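Long-range contacts in adenosine kinase, putative (Trypanosoma brucei, PDB 3OTX), which probably catalyses the ATP-dependent phosphorylation of adenosine to AMP, a purine-salvage step: residues I220-R225 with V262-R267; I165-G170 with M195-A200; S199-M204 with R225-E230. The protein carries 1 engineered substitution. All blocks are in the same frame, centred on the assembly; numbering follows the deposited sequence. Where two conformers were deposited one is given.

Contact 1 (I220-R225 with V262-R267). With AP5 (bis(adenosine)-5'-pentaphosphate), chain C.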
# COMPACT_ATOMS: atom_id res chain seq x y z
N ILE A 220 -4.24 -9.91 8.65
CA ILE A 220 -4.76 -9.92 7.29
C ILE A 220 -3.58 -9.64 6.35
O ILE A 220 -2.86 -8.68 6.51
CB ILE A 220 -5.87 -8.87 7.10
CG1 ILE A 220 -6.99 -9.09 8.15
CG2 ILE A 220 -6.39 -8.91 5.67
CD1 ILE A 220 -8.34 -8.53 7.73
N ILE A 221 -3.41 -10.54 5.38
CA ILE A 221 -2.42 -10.39 4.36
C ILE A 221 -3.15 -10.11 3.06
O ILE A 221 -4.02 -10.88 2.66
CB ILE A 221 -1.61 -11.67 4.16
CG1 ILE A 221 -0.89 -12.07 5.48
CG2 ILE A 221 -0.63 -11.49 2.98
CD1 ILE A 221 -0.34 -13.49 5.47
N VAL A 222 -2.79 -9.00 2.40
CA VAL A 222 -3.44 -8.59 1.15
C VAL A 222 -2.35 -8.56 0.07
O VAL A 222 -1.22 -8.12 0.33
CB VAL A 222 -4.10 -7.21 1.31
CG1 VAL A 222 -4.75 -6.75 -0.01
CG2 VAL A 222 -5.17 -7.26 2.38
N ALA A 223 -2.66 -9.08 -1.12
CA ALA A 223 -1.72 -9.01 -2.25
C ALA A 223 -2.46 -9.14 -3.56
O ALA A 223 -3.65 -9.35 -3.57
CB ALA A 223 -0.69 -10.11 -2.15
N ASN A 224 -1.74 -8.99 -4.66
CA ASN A 224 -2.30 -9.33 -5.95
C ASN A 224 -1.87 -10.72 -6.41
O ASN A 224 -1.13 -11.42 -5.72
CB ASN A 224 -1.93 -8.25 -6.99
CG ASN A 224 -0.46 -8.19 -7.26
OD1 ASN A 224 0.31 -9.04 -6.81
ND2 ASN A 224 -0.04 -7.17 -7.99
N ARG A 225 -2.28 -11.09 -7.63
CA ARG A 225 -2.04 -12.44 -8.16
C ARG A 225 -0.52 -12.72 -8.25
O ARG A 225 -0.03 -13.80 -7.87
CB ARG A 225 -2.66 -12.54 -9.56
CG ARG A 225 -2.72 -13.96 -10.08
CD ARG A 225 -2.85 -13.99 -11.61
NE ARG A 225 -4.21 -13.77 -12.13
CZ ARG A 225 -4.72 -12.59 -12.48
NH1 ARG A 225 -3.99 -11.48 -12.33
NH2 ARG A 225 -5.96 -12.51 -13.00
N VAL A 262 -6.71 -13.81 7.79
CA VAL A 262 -7.48 -13.59 6.57
C VAL A 262 -6.47 -13.36 5.45
O VAL A 262 -5.48 -12.63 5.65
CB VAL A 262 -8.40 -12.33 6.68
CG1 VAL A 262 -9.25 -12.10 5.39
CG2 VAL A 262 -9.28 -12.40 7.92
N VAL A 263 -6.71 -13.93 4.27
CA VAL A 263 -5.84 -13.68 3.14
C VAL A 263 -6.72 -13.20 1.99
O VAL A 263 -7.76 -13.80 1.70
CB VAL A 263 -5.03 -14.93 2.77
CG1 VAL A 263 -4.11 -14.69 1.60
CG2 VAL A 263 -4.18 -15.43 3.98
N VAL A 264 -6.30 -12.11 1.34
CA VAL A 264 -7.08 -11.50 0.25
C VAL A 264 -6.14 -11.30 -0.93
O VAL A 264 -5.20 -10.52 -0.82
CB VAL A 264 -7.60 -10.11 0.68
CG1 VAL A 264 -8.42 -9.46 -0.46
CG2 VAL A 264 -8.44 -10.19 1.96
N PHE A 265 -6.40 -11.96 -2.05
CA PHE A 265 -5.56 -11.82 -3.25
C PHE A 265 -6.44 -11.34 -4.40
O PHE A 265 -7.37 -12.04 -4.83
CB PHE A 265 -4.93 -13.17 -3.67
CG PHE A 265 -3.91 -13.71 -2.72
CD1 PHE A 265 -3.06 -12.85 -2.01
CD2 PHE A 265 -3.76 -15.10 -2.58
CE1 PHE A 265 -2.08 -13.37 -1.15
CE2 PHE A 265 -2.79 -15.63 -1.72
CZ PHE A 265 -1.97 -14.75 -1.01
N THR A 266 -6.12 -10.15 -4.90
CA THR A 266 -6.85 -9.57 -6.01
C THR A 266 -6.30 -10.11 -7.33
O THR A 266 -5.13 -10.51 -7.43
CB THR A 266 -6.81 -8.03 -6.01
OG1 THR A 266 -5.45 -7.59 -6.11
CG2 THR A 266 -7.40 -7.48 -4.72
N ARG A 267 -7.18 -10.09 -8.35
CA ARG A 267 -6.86 -10.71 -9.62
C ARG A 267 -7.28 -9.87 -10.82
O ARG A 267 -7.69 -10.42 -11.84
CB ARG A 267 -7.44 -12.14 -9.70
CG ARG A 267 -6.81 -13.08 -8.64
CD ARG A 267 -7.04 -14.52 -9.04
NE ARG A 267 -8.46 -14.79 -8.98
CZ ARG A 267 -8.96 -16.03 -9.00
NH1 ARG A 267 -8.13 -17.07 -9.11
NH2 ARG A 267 -10.27 -16.22 -8.93
PA AP5 C . -5.28 -5.62 -9.33
O1A AP5 C . -4.83 -5.48 -10.78
O2A AP5 C . -5.31 -7.05 -8.83
O3A AP5 C . -4.35 -4.81 -8.29
PB AP5 C . -2.75 -4.62 -8.36
O1B AP5 C . -2.09 -5.64 -9.23
O2B AP5 C . -2.28 -4.50 -6.95
O3B AP5 C . -2.71 -3.20 -9.08
PG AP5 C . -1.58 -2.41 -9.89
O1G AP5 C . -2.29 -1.46 -10.80
O2G AP5 C . -0.67 -3.29 -10.72
O3G AP5 C . -0.93 -1.63 -8.72
PD AP5 C . 0.31 -0.59 -8.72
O1D AP5 C . 0.93 -0.36 -10.09
O2D AP5 C . 1.21 -1.06 -7.60
O3D AP5 C . -0.44 0.78 -8.35
PE AP5 C . -0.78 1.30 -6.86
O1E AP5 C . -1.20 0.14 -6.00
O2E AP5 C . -1.72 2.50 -6.95
O5F AP5 C . -6.68 -4.86 -9.18
C5F AP5 C . -7.27 -4.67 -7.90
C4F AP5 C . -8.76 -4.48 -8.07
O4F AP5 C . -9.01 -3.41 -9.00
C3F AP5 C . -9.49 -5.66 -8.71
O3F AP5 C . -9.87 -6.57 -7.71
C2F AP5 C . -10.63 -5.01 -9.43
O2F AP5 C . -11.67 -4.73 -8.53
C1F AP5 C . -10.03 -3.67 -9.88
N9A AP5 C . -9.45 -3.71 -11.25
C8A AP5 C . -8.09 -3.67 -11.58
N7A AP5 C . -7.99 -3.70 -12.93
C5A AP5 C . -9.24 -3.73 -13.46
C6A AP5 C . -9.73 -3.73 -14.74
N6A AP5 C . -8.93 -3.58 -15.80
N1A AP5 C . -11.09 -3.75 -14.93
C2A AP5 C . -11.98 -3.76 -13.87
N3A AP5 C . -11.48 -3.75 -12.59
C4A AP5 C . -10.15 -3.71 -12.39
O5J AP5 C . 0.67 1.80 -6.30
C5J AP5 C . 1.35 2.85 -6.96
C4J AP5 C . 2.10 3.58 -5.86
O4J AP5 C . 3.21 2.78 -5.40
C3J AP5 C . 2.78 4.87 -6.32
O3J AP5 C . 2.00 5.96 -5.82
C2J AP5 C . 4.19 4.81 -5.73
O2J AP5 C . 4.59 6.01 -5.07
C1J AP5 C . 4.07 3.68 -4.74
N9B AP5 C . 5.36 3.03 -4.43
C8B AP5 C . 6.19 2.45 -5.34
N7B AP5 C . 7.28 2.02 -4.65
C5B AP5 C . 7.13 2.32 -3.32
C6B AP5 C . 7.92 2.10 -2.19
N6B AP5 C . 9.15 1.56 -2.24
N1B AP5 C . 7.44 2.59 -1.01
C2B AP5 C . 6.20 3.17 -0.86
N3B AP5 C . 5.44 3.43 -1.98
C4B AP5 C . 5.90 2.97 -3.18

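Contact 2 (I165-G170 with M195-A200)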
# COMPACT_ATOMS: atom_id res chain seq x y z
N ILE A 165 -7.04 -0.47 13.96
CA ILE A 165 -6.62 -1.16 12.73
C ILE A 165 -5.27 -0.56 12.31
O ILE A 165 -5.16 0.66 12.23
CB ILE A 165 -7.67 -0.99 11.60
CG1 ILE A 165 -9.00 -1.64 11.94
CG2 ILE A 165 -7.12 -1.55 10.27
CD1 ILE A 165 -10.20 -1.10 11.14
N PHE A 166 -4.28 -1.41 12.10
CA PHE A 166 -2.92 -1.01 11.76
C PHE A 166 -2.61 -1.60 10.41
O PHE A 166 -2.71 -2.82 10.23
CB PHE A 166 -1.96 -1.53 12.84
CG PHE A 166 -2.23 -0.95 14.21
CD1 PHE A 166 -3.27 -1.46 15.01
CD2 PHE A 166 -1.47 0.13 14.69
CE1 PHE A 166 -3.52 -0.93 16.26
CE2 PHE A 166 -1.75 0.67 15.95
CZ PHE A 166 -2.76 0.14 16.73
N TYR A 167 -2.25 -0.72 9.47
CA TYR A 167 -1.92 -1.16 8.13
C TYR A 167 -0.53 -0.67 7.77
O TYR A 167 -0.27 0.56 7.78
CB TYR A 167 -2.94 -0.64 7.12
CG TYR A 167 -2.48 -0.85 5.69
CD1 TYR A 167 -2.46 -2.12 5.13
CD2 TYR A 167 -2.03 0.22 4.94
CE1 TYR A 167 -2.01 -2.32 3.83
CE2 TYR A 167 -1.59 0.03 3.64
CZ TYR A 167 -1.58 -1.23 3.11
OH TYR A 167 -1.14 -1.40 1.82
N PHE A 168 0.33 -1.61 7.42
CA PHE A 168 1.65 -1.29 6.89
C PHE A 168 1.78 -1.83 5.50
O PHE A 168 1.35 -2.94 5.24
CB PHE A 168 2.74 -1.93 7.74
CG PHE A 168 3.09 -1.15 8.97
CD1 PHE A 168 2.12 -0.86 9.96
CD2 PHE A 168 4.39 -0.76 9.19
CE1 PHE A 168 2.46 -0.12 11.11
CE2 PHE A 168 4.75 -0.06 10.35
CZ PHE A 168 3.76 0.26 11.31
N SER A 169 2.37 -1.04 4.60
CA SER A 169 2.73 -1.59 3.30
C SER A 169 3.92 -2.54 3.47
O SER A 169 4.76 -2.35 4.37
CB SER A 169 3.11 -0.47 2.35
OG SER A 169 4.36 0.07 2.71
N GLY A 170 4.00 -3.54 2.59
CA GLY A 170 5.18 -4.38 2.55
C GLY A 170 6.42 -3.54 2.30
O GLY A 170 7.50 -3.87 2.75
N MET A 195 -2.53 -5.53 9.62
CA MET A 195 -2.68 -5.90 8.22
C MET A 195 -1.47 -5.44 7.43
O MET A 195 -0.97 -4.34 7.66
CB MET A 195 -3.92 -5.23 7.62
CG MET A 195 -5.14 -5.29 8.50
SD MET A 195 -6.44 -4.32 7.74
CE MET A 195 -6.34 -4.96 6.07
N ILE A 196 -1.02 -6.27 6.51
CA ILE A 196 0.06 -5.89 5.60
C ILE A 196 -0.33 -6.19 4.17
O ILE A 196 -1.15 -7.10 3.91
CB ILE A 196 1.38 -6.63 5.89
CG1 ILE A 196 1.20 -8.16 5.88
CG2 ILE A 196 1.96 -6.19 7.17
CD1 ILE A 196 2.46 -8.89 6.24
N ASN A 197 0.23 -5.43 3.23
CA ASN A 197 0.17 -5.77 1.82
C ASN A 197 1.54 -6.29 1.44
O ASN A 197 2.53 -5.79 1.94
CB ASN A 197 -0.21 -4.52 1.02
CG ASN A 197 -0.15 -4.74 -0.49
OD1 ASN A 197 0.59 -4.05 -1.17
ND2 ASN A 197 -0.91 -5.68 -1.00
N LEU A 198 1.61 -7.25 0.53
CA LEU A 198 2.90 -7.76 0.08
C LEU A 198 3.70 -6.80 -0.80
O LEU A 198 4.91 -6.95 -0.93
CB LEU A 198 2.72 -9.12 -0.59
CG LEU A 198 2.18 -10.23 0.32
CD1 LEU A 198 2.24 -11.57 -0.42
CD2 LEU A 198 3.01 -10.29 1.63
N SER A 199 3.00 -5.83 -1.41
CA SER A 199 3.59 -4.66 -2.16
C SER A 199 4.30 -4.94 -3.46
O SER A 199 4.05 -4.26 -4.46
CB SER A 199 4.53 -3.83 -1.27
OG SER A 199 3.84 -3.21 -0.19
N ALA A 200 5.24 -5.88 -3.47
CA ALA A 200 6.01 -6.15 -4.69
C ALA A 200 6.71 -7.47 -4.59
O ALA A 200 7.17 -7.86 -3.52
CB ALA A 200 7.05 -5.01 -4.92

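Contact 3 (S199-M204 with R225-E230)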
# COMPACT_ATOMS: atom_id res chain seq x y z
N SER A 199 3.00 -5.83 -1.41
CA SER A 199 3.59 -4.66 -2.16
C SER A 199 4.30 -4.94 -3.46
O SER A 199 4.05 -4.26 -4.46
CB SER A 199 4.53 -3.83 -1.27
OG SER A 199 3.84 -3.21 -0.19
N ALA A 200 5.24 -5.88 -3.47
CA ALA A 200 6.01 -6.15 -4.69
C ALA A 200 6.71 -7.47 -4.59
O ALA A 200 7.17 -7.86 -3.52
CB ALA A 200 7.05 -5.01 -4.92
N PRO A 201 6.85 -8.16 -5.73
CA PRO A 201 7.62 -9.38 -5.67
C PRO A 201 8.99 -9.20 -5.03
O PRO A 201 9.43 -10.12 -4.35
CB PRO A 201 7.75 -9.80 -7.14
CG PRO A 201 6.45 -9.30 -7.74
CD PRO A 201 6.19 -7.97 -7.04
N PHE A 202 9.64 -8.04 -5.15
CA PHE A 202 10.98 -7.88 -4.55
C PHE A 202 11.04 -7.95 -3.03
O PHE A 202 12.09 -8.21 -2.45
CB PHE A 202 11.74 -6.65 -5.08
CG PHE A 202 11.31 -5.33 -4.48
CD1 PHE A 202 11.75 -4.93 -3.21
CD2 PHE A 202 10.54 -4.45 -5.22
CE1 PHE A 202 11.36 -3.69 -2.68
CE2 PHE A 202 10.17 -3.21 -4.70
CZ PHE A 202 10.58 -2.83 -3.44
N ILE A 203 9.89 -7.71 -2.41
CA ILE A 203 9.79 -7.85 -0.97
C ILE A 203 10.03 -9.32 -0.60
O ILE A 203 10.82 -9.62 0.30
CB ILE A 203 8.41 -7.35 -0.45
CG1 ILE A 203 8.25 -5.82 -0.65
CG2 ILE A 203 8.21 -7.76 1.01
CD1 ILE A 203 9.30 -4.95 0.13
N MET A 204 9.34 -10.24 -1.29
CA MET A 204 9.51 -11.67 -1.05
C MET A 204 10.89 -12.18 -1.49
O MET A 204 11.43 -13.10 -0.87
CB MET A 204 8.42 -12.46 -1.79
CG MET A 204 7.05 -12.57 -1.08
SD MET A 204 6.11 -11.07 -0.84
CE MET A 204 5.58 -10.77 -2.56
N ARG A 225 -2.28 -11.09 -7.63
CA ARG A 225 -2.04 -12.44 -8.16
C ARG A 225 -0.52 -12.72 -8.25
O ARG A 225 -0.03 -13.80 -7.87
CB ARG A 225 -2.66 -12.54 -9.56
CG ARG A 225 -2.72 -13.96 -10.08
CD ARG A 225 -2.85 -13.99 -11.61
NE ARG A 225 -4.21 -13.77 -12.13
CZ ARG A 225 -4.72 -12.59 -12.48
NH1 ARG A 225 -3.99 -11.48 -12.33
NH2 ARG A 225 -5.96 -12.51 -13.00
N HIS A 226 0.22 -11.73 -8.74
CA HIS A 226 1.64 -11.90 -8.95
C HIS A 226 2.41 -12.09 -7.64
O HIS A 226 3.26 -12.98 -7.54
CB HIS A 226 2.15 -10.70 -9.73
CG HIS A 226 3.52 -10.88 -10.28
ND1 HIS A 226 3.94 -10.25 -11.43
CD2 HIS A 226 4.58 -11.63 -9.86
CE1 HIS A 226 5.19 -10.59 -11.69
NE2 HIS A 226 5.60 -11.43 -10.77
N GLU A 227 2.10 -11.24 -6.66
CA GLU A 227 2.72 -11.30 -5.35
C GLU A 227 2.35 -12.60 -4.67
O GLU A 227 3.18 -13.17 -3.96
CB GLU A 227 2.25 -10.11 -4.52
CG GLU A 227 2.81 -8.77 -5.01
CD GLU A 227 1.92 -7.61 -4.60
OE1 GLU A 227 0.98 -7.78 -3.77
OE2 GLU A 227 2.12 -6.50 -5.13
N ALA A 228 1.13 -13.09 -4.87
CA ALA A 228 0.74 -14.37 -4.28
C ALA A 228 1.61 -15.50 -4.84
O ALA A 228 2.10 -16.37 -4.08
CB ALA A 228 -0.77 -14.67 -4.50
N LYS A 229 1.83 -15.50 -6.15
CA LYS A 229 2.72 -16.50 -6.74
C LYS A 229 4.16 -16.36 -6.23
O LYS A 229 4.85 -17.37 -6.03
CB LYS A 229 2.69 -16.46 -8.26
CG LYS A 229 1.32 -16.77 -8.82
CD LYS A 229 1.30 -16.63 -10.34
CE LYS A 229 -0.03 -17.06 -10.90
NZ LYS A 229 -0.22 -16.68 -12.30
N GLU A 230 4.61 -15.12 -6.02
CA GLU A 230 5.96 -14.90 -5.51
C GLU A 230 6.08 -15.39 -4.07
O GLU A 230 7.12 -15.93 -3.69
CB GLU A 230 6.39 -13.45 -5.64
CG GLU A 230 7.90 -13.24 -5.57
CD GLU A 230 8.62 -13.82 -6.77
OE1 GLU A 230 8.30 -13.40 -7.92
OE2 GLU A 230 9.49 -14.68 -6.57

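Contact 1 (I220-R225 with V262-R267)
Ala223 O accepts a hydrogen bond from Thr266 N at 2.9 Å and has a CA-H...O contact from Phe265 CA, 3.1 Å away. The pair belongs to the central sheet of the ribokinase-like (PfkB) fold, where strands 220-224 and 262-267 run parallel, their axes 15° apart. The register is carried on by Ile221 N to Val262 O, Val264 N to Ile221 O and Ala223 N to Val264 O, a regular parallel ladder.

On the face bearing Ile220, Val222, Val262 and Val264, the side chains of Ile220 and Val262 lie side by side and point the same way, Ile220 CG1 standing 3.8 Å from Val262 CB. This face packs on helix 300-311, whereas the Val263 and Phe265 side chains meet helix 242-251. There Ala223 CB approaches the Phe265 ring obliquely at CD1, 3.6 Å off.

At the C-terminal ends of both strands the sheet grips the pentaphosphate of AP5. Asn224, the N-cap of the following helix, has CG between the backbone N and carbonyl carbon (chi1 65°), which places the amide beside the phosphate, where ND2 donates to AP5 O1B at 2.8 Å in a nearly straight bond. Thr266 OG1, 2.8 Å from AP5 O2A, donates to the adjoining phosphate. Both residues also bind ADP. The Arg225 guanidinium is anchored by salt bridges to Asp268 and Glu270, whereas its bond from NH2 to Arg267 O is weak. Arg267 sends its own NE to Ser271 O, and its CB rests over one guanidinium face of Arg225, 3.6 Å above the plane and offset toward the rim.

Contact 2 (I165-G170 with M195-A200)
Within the beta-alpha-beta unit made by strand 165-169, helix 177-189 and strand 193-197, the two parallel strands are joined by Met195 N donating to Phe166 O at 2.8 Å and by Phe168 N donating to Met195 O at 3.0 Å. The next rung, Asn197 N to Phe168 O, is weak at 3.4 Å, so the ladder loses its grip as the strands approach their C-terminal ends.

Tyr167 and Asn197 lie side by side and point the same way. Tyr167 CG is anti to the backbone N (chi1 169°), and the ring passes obliquely by the backbone of Met195 to Asn197 until its OH stands 3.4 Å from Asn197 CB, in the Asn197 conformer described. On the same face Ile165 CG2 and Met195 SD are 3.8 Å apart, again in one of two Met195 conformers, and helix 300-311 packs on both residues. Phe168, on the other face, meets helix 177-189.

Beyond the strands Gly170 N lies 2.8 Å from Asn197 O. Ser199 OG accepts from Phe171 N, while Asn197 OD1, in the same conformer, takes a weak bond from Ser199 N. Phe171 binds adenosine, which places this turn beside the nucleoside site, at the C-terminal ends of the parallel strands of the central sheet, the usual location of the substrate cleft in the ribokinase-like fold.

Contact 3 (S199-M204 with R225-E230)
Pro201 CG sits over one face of the His226 imidazole, 4.0 Å from the ring centroid and 26° off its normal, a CH-pi contact displaced toward the CD2-NE2 rim. The proline ring crosses His226 at about a right angle. Its other carbons serve other partners: CD is 4.0 Å from Glu227 CG, and CB is 3.7 Å from Glu230 OE1.

Met204 completes the packing from the next turn of its helix. Bent at chi2 and again at chi3 (72°), its chain brings CE to 3.7 Å from Glu227 O, while Met204 CB meets Glu230 CG at 3.9 Å. Phe231 and Met234 of helix 225-235 also touch the Met204 side chain.

Glu227 runs past the proline ring. CG is anti to its carbonyl carbon (chi1 -70°) and the chain continues extended, until OE2 is 3.0 Å from Ser199 O. These are two acceptors, with no hydrogen bond between them.

What sets Glu227 in place lies in the second shell. Asn224 OD1 accepts from Glu227 N, and Glu227 OE1 returns the bond, 3.1 Å from Asn224 N: a capping box at the start of helix 225-235. A bound sodium ion lies about 5 Å from the nearest Glu227 side-chain atom, too far for direct coordination. Asn224 to Glu227 spells the NXXE motif of the PfkB family, associated in its relatives with magnesium and phosphate binding.

All three contacts lie in one ribokinase-like domain. Contacts 1 and 2 are strand pairs of the same central sheet, their centres about 10 Å apart, and strands 193-197 and 220-224 are neighbours within it, probably bonded through Val222 N to Ile196 O. Contact 2 closes before contact 1 opens along the chain. Contact 3 has its centre about 10 Å from that of contact 1 and about 12 Å from that of contact 2, between helices 201-206 and 225-235, which follow strands 193-197 and 220-224. It shares Arg225 with contact 1 and Ser199 and Ala200 with contact 2. The helix pair packs where two adjacent strands end, one leading to the phosphates, the other toward the adenosine site.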